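Local coordinates for competence/damage-inducible protein CinA (Agrobacterium tumefaciens, PDB 2A9S) that is of unknown function but belongs to the competence/damage-inducible CinA family, whose C-terminal domain, in relatives, is linked to nicotinamide mononucleotide deamidation, at residues 95-109 against 120-132. Residues are numbered along the deposited sequence; the frame is centred on the assembly and turned at random. Where two conformers were deposited one is given.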
ATOM      1  N   LEU A  95      12.346  -1.126  -7.579  1.00 17.42           N
ATOM      2  CA  LEU A  95      12.638  -0.471  -8.826  1.00 19.77           C
ATOM      3  C   LEU A  95      12.693  -1.499  -9.947  1.00 20.04           C
ATOM      4  O   LEU A  95      11.994  -1.361 -10.961  1.00 20.09           O
ATOM      5  CB  LEU A  95      13.961   0.316  -8.733  1.00 19.55           C
ATOM      6  CG  LEU A  95      14.329   1.085  -9.995  1.00 20.46           C
ATOM      7  CD1 LEU A  95      13.310   2.146 -10.352  1.00 20.75           C
ATOM      8  CD2 LEU A  95      15.762   1.668  -9.845  1.00 21.23           C
ATOM      9  N   TYR A  96      13.481  -2.554  -9.759  0.50 20.80           N
ATOM     10  CA  TYR A  96      13.699  -3.535 -10.829  0.50 21.46           C
ATOM     11  C   TYR A  96      12.654  -4.672 -10.893  0.50 21.17           C
ATOM     12  O   TYR A  96      12.678  -5.489 -11.820  0.50 21.64           O
ATOM     13  CB  TYR A  96      15.168  -4.032 -10.860  0.50 21.62           C
ATOM     14  CG  TYR A  96      16.164  -2.913 -11.146  0.50 22.13           C
ATOM     15  CD1 TYR A  96      16.255  -2.337 -12.414  0.50 23.71           C
ATOM     16  CD2 TYR A  96      16.995  -2.416 -10.149  0.50 23.07           C
ATOM     17  CE1 TYR A  96      17.143  -1.294 -12.676  0.50 23.23           C
ATOM     18  CE2 TYR A  96      17.889  -1.380 -10.403  0.50 22.45           C
ATOM     19  CZ  TYR A  96      17.953  -0.823 -11.660  0.50 22.70           C
ATOM     20  OH  TYR A  96      18.844   0.197 -11.913  0.50 23.81           O
ATOM     21  N   ARG A  97      11.716  -4.689  -9.942  1.00 21.02           N
ATOM     22  CA  ARG A  97      10.492  -5.488 -10.059  1.00 19.89           C
ATOM     23  C   ARG A  97       9.260  -4.620 -10.420  1.00 19.03           C
ATOM     24  O   ARG A  97       8.110  -4.936 -10.060  1.00 18.56           O
ATOM     25  CB  ARG A  97      10.270  -6.347  -8.818  1.00 20.30           C
ATOM     26  CG  ARG A  97      11.340  -7.432  -8.694  1.00 23.29           C
ATOM     27  CD  ARG A  97      11.337  -8.104  -7.364  1.00 26.59           C
ATOM     28  NE  ARG A  97      12.502  -8.989  -7.176  1.00 29.11           N
ATOM     29  CZ  ARG A  97      12.476 -10.129  -6.485  1.00 29.55           C
ATOM     30  NH1 ARG A  97      11.352 -10.576  -5.941  1.00 28.09           N
ATOM     31  NH2 ARG A  97      13.580 -10.841  -6.348  1.00 31.44           N
ATOM     32  N   SER A  98       9.514  -3.528 -11.145  1.00 17.58           N
ATOM     33  CA  SER A  98       8.457  -2.644 -11.605  1.00 17.43           C
ATOM     34  C   SER A  98       8.848  -2.007 -12.925  1.00 16.91           C
ATOM     35  O   SER A  98       9.967  -2.250 -13.424  1.00 18.15           O
ATOM     36  CB  SER A  98       8.181  -1.561 -10.563  1.00 17.16           C
ATOM     37  OG  SER A  98       9.100  -0.486 -10.673  1.00 16.27           O
ATOM     38  N   ARG A  99       7.944  -1.188 -13.465  1.00 16.47           N
ATOM     39  CA  ARG A  99       8.217  -0.407 -14.661  1.00 17.49           C
ATOM     40  C   ARG A  99       8.504   1.039 -14.308  1.00 16.79           C
ATOM     41  O   ARG A  99       8.524   1.882 -15.191  1.00 17.74           O
ATOM     42  CB  ARG A  99       7.030  -0.469 -15.646  1.00 18.01           C
ATOM     43  CG  ARG A  99       6.433  -1.837 -15.791  1.00 22.66           C
ATOM     44  CD  ARG A  99       5.580  -1.911 -17.032  1.00 32.74           C
ATOM     45  NE  ARG A  99       5.765  -3.197 -17.703  1.00 37.50           N
ATOM     46  CZ  ARG A  99       6.490  -3.372 -18.807  1.00 40.52           C
ATOM     47  NH1 ARG A  99       7.094  -2.340 -19.397  1.00 41.26           N
ATOM     48  NH2 ARG A  99       6.602  -4.587 -19.328  1.00 43.39           N
ATOM     49  N   ALA A 100       8.784   1.328 -13.036  1.00 16.01           N
ATOM     50  CA  ALA A 100       8.993   2.710 -12.616  1.00 15.55           C
ATOM     51  C   ALA A 100      10.384   3.199 -12.992  1.00 15.09           C
ATOM     52  O   ALA A 100      11.319   2.414 -13.148  1.00 15.94           O
ATOM     53  CB  ALA A 100       8.801   2.859 -11.117  1.00 15.51           C
ATOM     54  N   ASN A 101      10.500   4.512 -13.123  1.00 15.29           N
ATOM     55  CA  ASN A 101      11.789   5.177 -13.164  1.00 14.65           C
ATOM     56  C   ASN A 101      12.453   5.379 -11.802  1.00 15.11           C
ATOM     57  O   ASN A 101      13.682   5.398 -11.724  1.00 14.82           O
ATOM     58  CB  ASN A 101      11.648   6.530 -13.837  1.00 15.41           C
ATOM     59  CG  ASN A 101      10.953   6.431 -15.169  1.00 16.41           C
ATOM     60  OD1 ASN A 101       9.726   6.493 -15.263  1.00 19.06           O
ATOM     61  ND2 ASN A 101      11.749   6.238 -16.222  1.00 20.42           N
ATOM     62  N   PHE A 102      11.638   5.584 -10.750  1.00 13.75           N
ATOM     63  CA  PHE A 102      12.149   5.815  -9.381  1.00 13.35           C
ATOM     64  C   PHE A 102      11.423   4.898  -8.405  1.00 12.12           C
ATOM     65  O   PHE A 102      10.237   4.610  -8.600  1.00 11.95           O
ATOM     66  CB  PHE A 102      11.871   7.256  -8.911  1.00 13.56           C
ATOM     67  CG  PHE A 102      12.375   8.342  -9.851  1.00 15.74           C
ATOM     68  CD1 PHE A 102      13.711   8.397 -10.232  1.00 18.74           C
ATOM     69  CD2 PHE A 102      11.497   9.309 -10.329  1.00 18.87           C
ATOM     70  CE1 PHE A 102      14.174   9.397 -11.107  1.00 20.26           C
ATOM     71  CE2 PHE A 102      11.938  10.310 -11.197  1.00 20.87           C
ATOM     72  CZ  PHE A 102      13.278  10.365 -11.583  1.00 18.13           C
ATOM     73  N   ALA A 103      12.112   4.456  -7.354  1.00 11.89           N
ATOM     74  CA  ALA A 103      11.426   3.748  -6.261  1.00 11.29           C
ATOM     75  C   ALA A 103      11.796   4.431  -4.953  1.00 11.50           C
ATOM     76  O   ALA A 103      12.910   4.986  -4.806  1.00 12.21           O
ATOM     77  CB  ALA A 103      11.777   2.273  -6.219  1.00 11.24           C
ATOM     78  N   VAL A 104      10.849   4.464  -4.029  1.00 11.14           N
ATOM     79  CA  VAL A 104      11.149   4.923  -2.673  1.00 10.44           C
ATOM     80  C   VAL A 104      10.803   3.780  -1.725  1.00 10.17           C
ATOM     81  O   VAL A 104       9.736   3.158  -1.866  1.00 10.10           O
ATOM     82  CB  VAL A 104      10.376   6.238  -2.299  1.00 10.27           C
ATOM     83  CG1 VAL A 104       8.842   6.074  -2.469  1.00 15.06           C
ATOM     84  CG2 VAL A 104      10.820   6.760  -0.870  1.00 12.67           C
ATOM     85  N   ALA A 105      11.689   3.546  -0.750  1.00  9.98           N
ATOM     86  CA  ALA A 105      11.549   2.460   0.217  1.00 10.04           C
ATOM     87  C   ALA A 105      11.697   3.005   1.636  1.00 10.07           C
ATOM     88  O   ALA A 105      12.559   3.850   1.875  1.00  9.75           O
ATOM     89  CB  ALA A 105      12.628   1.393  -0.036  1.00 11.36           C
ATOM     90  N   VAL A 106      10.867   2.529   2.555  1.00  9.44           N
ATOM     91  CA  VAL A 106      10.964   2.974   3.960  1.00  9.88           C
ATOM     92  C   VAL A 106      10.889   1.773   4.887  1.00 10.68           C
ATOM     93  O   VAL A 106      10.076   0.839   4.657  1.00  9.69           O
ATOM     94  CB  VAL A 106       9.884   4.055   4.342  1.00  9.81           C
ATOM     95  CG1 VAL A 106       9.987   5.277   3.420  1.00 10.35           C
ATOM     96  CG2 VAL A 106       8.446   3.486   4.336  1.00 10.12           C
ATOM     97  N   THR A 107      11.739   1.778   5.927  1.00 10.80           N
ATOM     98  CA  THR A 107      11.691   0.741   6.938  1.00 12.34           C
ATOM     99  C   THR A 107      11.992   1.413   8.284  1.00 13.26           C
ATOM    100  O   THR A 107      13.009   2.130   8.409  1.00 12.24           O
ATOM    101  CB  THR A 107      12.675  -0.449   6.673  1.00 12.79           C
ATOM    102  OG1 THR A 107      12.557  -1.394   7.747  1.00 12.96           O
ATOM    103  CG2 THR A 107      14.123  -0.005   6.541  1.00 13.08           C
ATOM    104  N   GLY A 108      11.071   1.267   9.236  1.00 12.09           N
ATOM    105  CA  GLY A 108      11.265   1.959  10.522  1.00 13.24           C
ATOM    106  C   GLY A 108      10.428   1.403  11.646  1.00 13.65           C
ATOM    107  O   GLY A 108       9.758   0.364  11.475  1.00 14.02           O
ATOM    108  N   ILE A 109      10.464   2.117  12.786  1.00 12.96           N
ATOM    109  CA  ILE A 109       9.757   1.707  13.990  1.00 14.10           C
ATOM    110  C   ILE A 109       8.716   2.756  14.347  1.00 13.33           C
ATOM    111  O   ILE A 109       9.059   3.801  14.893  1.00 12.08           O
ATOM    112  CB  ILE A 109      10.719   1.517  15.187  1.00 13.54           C
ATOM    113  CG1 ILE A 109      11.830   0.548  14.782  1.00 15.87           C
ATOM    114  CG2 ILE A 109       9.939   1.027  16.392  1.00 13.95           C
ATOM    115  CD1 ILE A 109      13.036   0.515  15.742  1.00 15.40           C
ATOM    116  N   PRO A 120      15.534   3.143  18.373  1.00 13.99           N
ATOM    117  CA  PRO A 120      14.385   3.628  19.144  1.00 13.30           C
ATOM    118  C   PRO A 120      13.134   3.781  18.282  1.00 12.65           C
ATOM    119  O   PRO A 120      13.226   3.876  17.043  1.00 10.92           O
ATOM    120  CB  PRO A 120      14.834   5.001  19.636  1.00 14.11           C
ATOM    121  CG  PRO A 120      15.886   5.448  18.603  1.00 15.36           C
ATOM    122  CD  PRO A 120      16.538   4.199  18.095  1.00 14.51           C
ATOM    123  N   VAL A 121      11.980   3.795  18.939  1.00 11.38           N
ATOM    124  CA  VAL A 121      10.753   4.217  18.269  1.00 12.45           C
ATOM    125  C   VAL A 121      11.020   5.557  17.562  1.00 12.55           C
ATOM    126  O   VAL A 121      11.666   6.433  18.127  1.00 11.69           O
ATOM    127  CB  VAL A 121       9.572   4.306  19.266  1.00 12.57           C
ATOM    128  CG1 VAL A 121       8.285   4.837  18.565  1.00 13.09           C
ATOM    129  CG2 VAL A 121       9.319   2.899  19.911  1.00 12.66           C
ATOM    130  N   GLY A 122      10.560   5.679  16.311  1.00 10.61           N
ATOM    131  CA  GLY A 122      10.748   6.907  15.545  1.00 11.10           C
ATOM    132  C   GLY A 122      11.950   6.889  14.588  1.00 11.33           C
ATOM    133  O   GLY A 122      12.113   7.811  13.778  1.00 11.19           O
ATOM    134  N   LEU A 123      12.782   5.858  14.691  1.00  9.89           N
ATOM    135  CA  LEU A 123      13.899   5.670  13.776  1.00 10.62           C
ATOM    136  C   LEU A 123      13.371   5.127  12.458  1.00  9.68           C
ATOM    137  O   LEU A 123      12.683   4.099  12.440  1.00 10.00           O
ATOM    138  CB  LEU A 123      14.912   4.651  14.339  1.00 11.08           C
ATOM    139  CG  LEU A 123      15.950   4.161  13.326  1.00 11.59           C
ATOM    140  CD1 LEU A 123      16.904   5.261  12.912  1.00 12.63           C
ATOM    141  CD2 LEU A 123      16.708   2.956  13.859  1.00 10.11           C
ATOM    142  N   VAL A 124      13.686   5.793  11.351  1.00  9.45           N
ATOM    143  CA  VAL A 124      13.182   5.340  10.060  1.00 10.06           C
ATOM    144  C   VAL A 124      14.321   5.503   9.055  1.00 10.68           C
ATOM    145  O   VAL A 124      14.968   6.550   9.023  1.00 12.06           O
ATOM    146  CB  VAL A 124      11.952   6.170   9.567  1.00 10.89           C
ATOM    147  CG1 VAL A 124      11.513   5.729   8.122  1.00 12.67           C
ATOM    148  CG2 VAL A 124      10.767   6.099  10.545  1.00  9.53           C
ATOM    149  N   HIS A 125      14.555   4.472   8.261  1.00 10.81           N
ATOM    150  CA  HIS A 125      15.521   4.537   7.166  1.00 11.21           C
ATOM    151  C   HIS A 125      14.728   4.674   5.863  1.00 10.90           C
ATOM    152  O   HIS A 125      13.805   3.892   5.620  1.00 10.08           O
ATOM    153  CB  HIS A 125      16.390   3.283   7.141  1.00 12.51           C
ATOM    154  CG  HIS A 125      17.458   3.283   8.202  1.00 12.55           C
ATOM    155  ND1 HIS A 125      18.634   3.990   8.066  1.00 16.62           N
ATOM    156  CD2 HIS A 125      17.487   2.734   9.436  1.00 14.96           C
ATOM    157  CE1 HIS A 125      19.363   3.845   9.156  1.00 13.33           C
ATOM    158  NE2 HIS A 125      18.698   3.077   9.999  1.00 13.60           N
ATOM    159  N   LEU A 126      15.083   5.679   5.061  1.00 10.24           N
ATOM    160  CA  LEU A 126      14.415   5.913   3.777  1.00 10.94           C
ATOM    161  C   LEU A 126      15.469   5.881   2.688  1.00 12.53           C
ATOM    162  O   LEU A 126      16.596   6.405   2.862  1.00 12.02           O
ATOM    163  CB  LEU A 126      13.671   7.261   3.742  1.00 12.05           C
ATOM    164  CG  LEU A 126      12.594   7.545   4.790  1.00 12.16           C
ATOM    165  CD1 LEU A 126      13.219   8.191   6.038  1.00 11.75           C
ATOM    166  CD2 LEU A 126      11.528   8.442   4.198  1.00 14.31           C
ATOM    167  N   ALA A 127      15.099   5.297   1.546  1.00 12.22           N
ATOM    168  CA  ALA A 127      16.023   5.241   0.401  1.00 12.76           C
ATOM    169  C   ALA A 127      15.204   5.446  -0.860  1.00 13.71           C
ATOM    170  O   ALA A 127      14.095   4.909  -0.990  1.00 12.60           O
ATOM    171  CB  ALA A 127      16.759   3.915   0.355  1.00 13.12           C
ATOM    172  N   THR A 128      15.748   6.224  -1.786  1.00 15.65           N
ATOM    173  CA  THR A 128      15.165   6.322  -3.123  1.00 16.16           C
ATOM    174  C   THR A 128      16.213   5.939  -4.163  1.00 16.16           C
ATOM    175  O   THR A 128      17.395   6.303  -4.019  1.00 15.89           O
ATOM    176  CB  THR A 128      14.627   7.731  -3.417  1.00 17.44           C
ATOM    177  OG1 THR A 128      15.682   8.689  -3.232  1.00 20.78           O
ATOM    178  CG2 THR A 128      13.483   8.085  -2.487  1.00 19.09           C
ATOM    179  N   LYS A 129      15.800   5.213  -5.201  1.00 15.81           N
ATOM    180  CA  LYS A 129      16.740   4.833  -6.268  1.00 15.92           C
ATOM    181  C   LYS A 129      16.187   5.138  -7.666  1.00 17.18           C
ATOM    182  O   LYS A 129      14.980   5.105  -7.880  1.00 15.36           O
ATOM    183  CB  LYS A 129      17.143   3.373  -6.127  1.00 16.05           C
ATOM    184  CG  LYS A 129      18.257   2.935  -7.085  1.00 18.36           C
ATOM    185  CD  LYS A 129      18.750   1.549  -6.780  1.00 21.14           C
ATOM    186  CE  LYS A 129      19.889   1.215  -7.745  1.00 22.33           C
ATOM    187  NZ  LYS A 129      20.602  -0.014  -7.319  1.00 25.41           N
ATOM    188  N   ALA A 130      17.081   5.509  -8.588  1.00 17.55           N
ATOM    189  CA  ALA A 130      16.722   5.777  -9.992  1.00 19.04           C
ATOM    190  C   ALA A 130      17.399   4.739 -10.878  1.00 19.71           C
ATOM    191  O   ALA A 130      18.385   4.131 -10.477  1.00 19.46           O
ATOM    192  CB  ALA A 130      17.178   7.148 -10.401  1.00 18.90           C
ATOM    193  N   ARG A 131      16.851   4.536 -12.072  1.00 22.13           N
ATOM    194  CA  ARG A 131      17.382   3.564 -13.041  1.00 24.97           C
ATOM    195  C   ARG A 131      18.860   3.778 -13.415  1.00 26.50           C
ATOM    196  O   ARG A 131      19.560   2.817 -13.758  1.00 26.48           O
ATOM    197  CB  ARG A 131      16.536   3.581 -14.319  1.00 25.35           C
ATOM    198  CG  ARG A 131      15.110   3.101 -14.158  1.00 25.89           C
ATOM    199  CD  ARG A 131      15.063   1.596 -14.136  1.00 27.84           C
ATOM    200  NE  ARG A 131      13.698   1.117 -13.942  1.00 26.82           N
ATOM    201  CZ  ARG A 131      13.315  -0.157 -13.985  1.00 26.76           C
ATOM    202  NH1 ARG A 131      14.180  -1.125 -14.282  1.00 25.06           N
ATOM    203  NH2 ARG A 131      12.039  -0.454 -13.765  1.00 24.19           N
ATOM    204  N   ASN A 132      19.318   5.034 -13.365  1.00 27.86           N
ATOM    205  CA  ASN A 132      20.716   5.393 -13.667  1.00 29.09           C
ATOM    206  C   ASN A 132      21.687   5.033 -12.532  1.00 29.24           C
ATOM    207  O   ASN A 132      22.902   5.309 -12.602  1.00 29.52           O
ATOM    208  CB  ASN A 132      20.816   6.890 -13.998  1.00 29.16           C
ATOM    209  CG  ASN A 132      20.635   7.774 -12.777  1.00 31.61           C
ATOM    210  OD1 ASN A 132      20.438   7.288 -11.656  1.00 30.55           O
ATOM    211  ND2 ASN A 132      20.731   9.093 -12.985  1.00 34.15           N
TER
HETATM  212  O   HOH W   1      12.799  -3.852 -14.363  1.00 30.42           O
HETATM  213  O   HOH W   2      21.175  -0.102 -10.538  1.00 52.35           O
HETATM  214  O   HOH W   3      18.926   0.508 -15.007  1.00 52.90           O
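Val104 CG2 and Thr128 CG2 make the one carbon contact tighter than usual between the side chains of strands 102-108 and 123-130, 3.4 Å. The strands, antiparallel at 164° and consecutive, form a beta hairpin with a long connection; paired backbone bonds join Ala103 to Lys129, Ala105 to Ala127 and Thr107 to His125, continuing through Ile109 N to Leu123 O at 3.0 Å. On the Val104 face, Val106 and Leu126 lie side by side, CG1 of Val106 3.6 Å from CD2 of Leu126, while Ala130 CB meets the Phe102 ring at its edge. Beyond the strands, Gly122 N, in a type II turn, donates to Ile109 O at 2.8 Å.

The opposite end is solvent-facing and polar. Arg131, bent at chi2 (-79°), turns its guanidinium back to the loop after helix 84-96. NE and NH2 grip Ala100 O side-on, at 2.8 Å from NE, and NH2 also donates to Ser98 O; both acceptors lie in the guanidinium plane, which fixes its rotation. The Tyr96 ring is modelled in two positions; in the given one it stands at 88° to that plane, but its close CD1-NH1 approach is doubtful. Waters extend this exposed end: one accepts from Arg131 NH1 and donates to Tyr96 O, and in that ring position another lies between Tyr96 OH and Arg131 O.

Strand 102-108 is central in the mixed sheet, bonded on its other side to strand 28-32. Helix 84-96 packs against Ala103 and Ala105, whereas helix 147-167 covers the other face at Phe102, Val124 and Leu126, and strand 135-141 flanks strand 123-130, where His125 ND1 hydrogen-bonds His137.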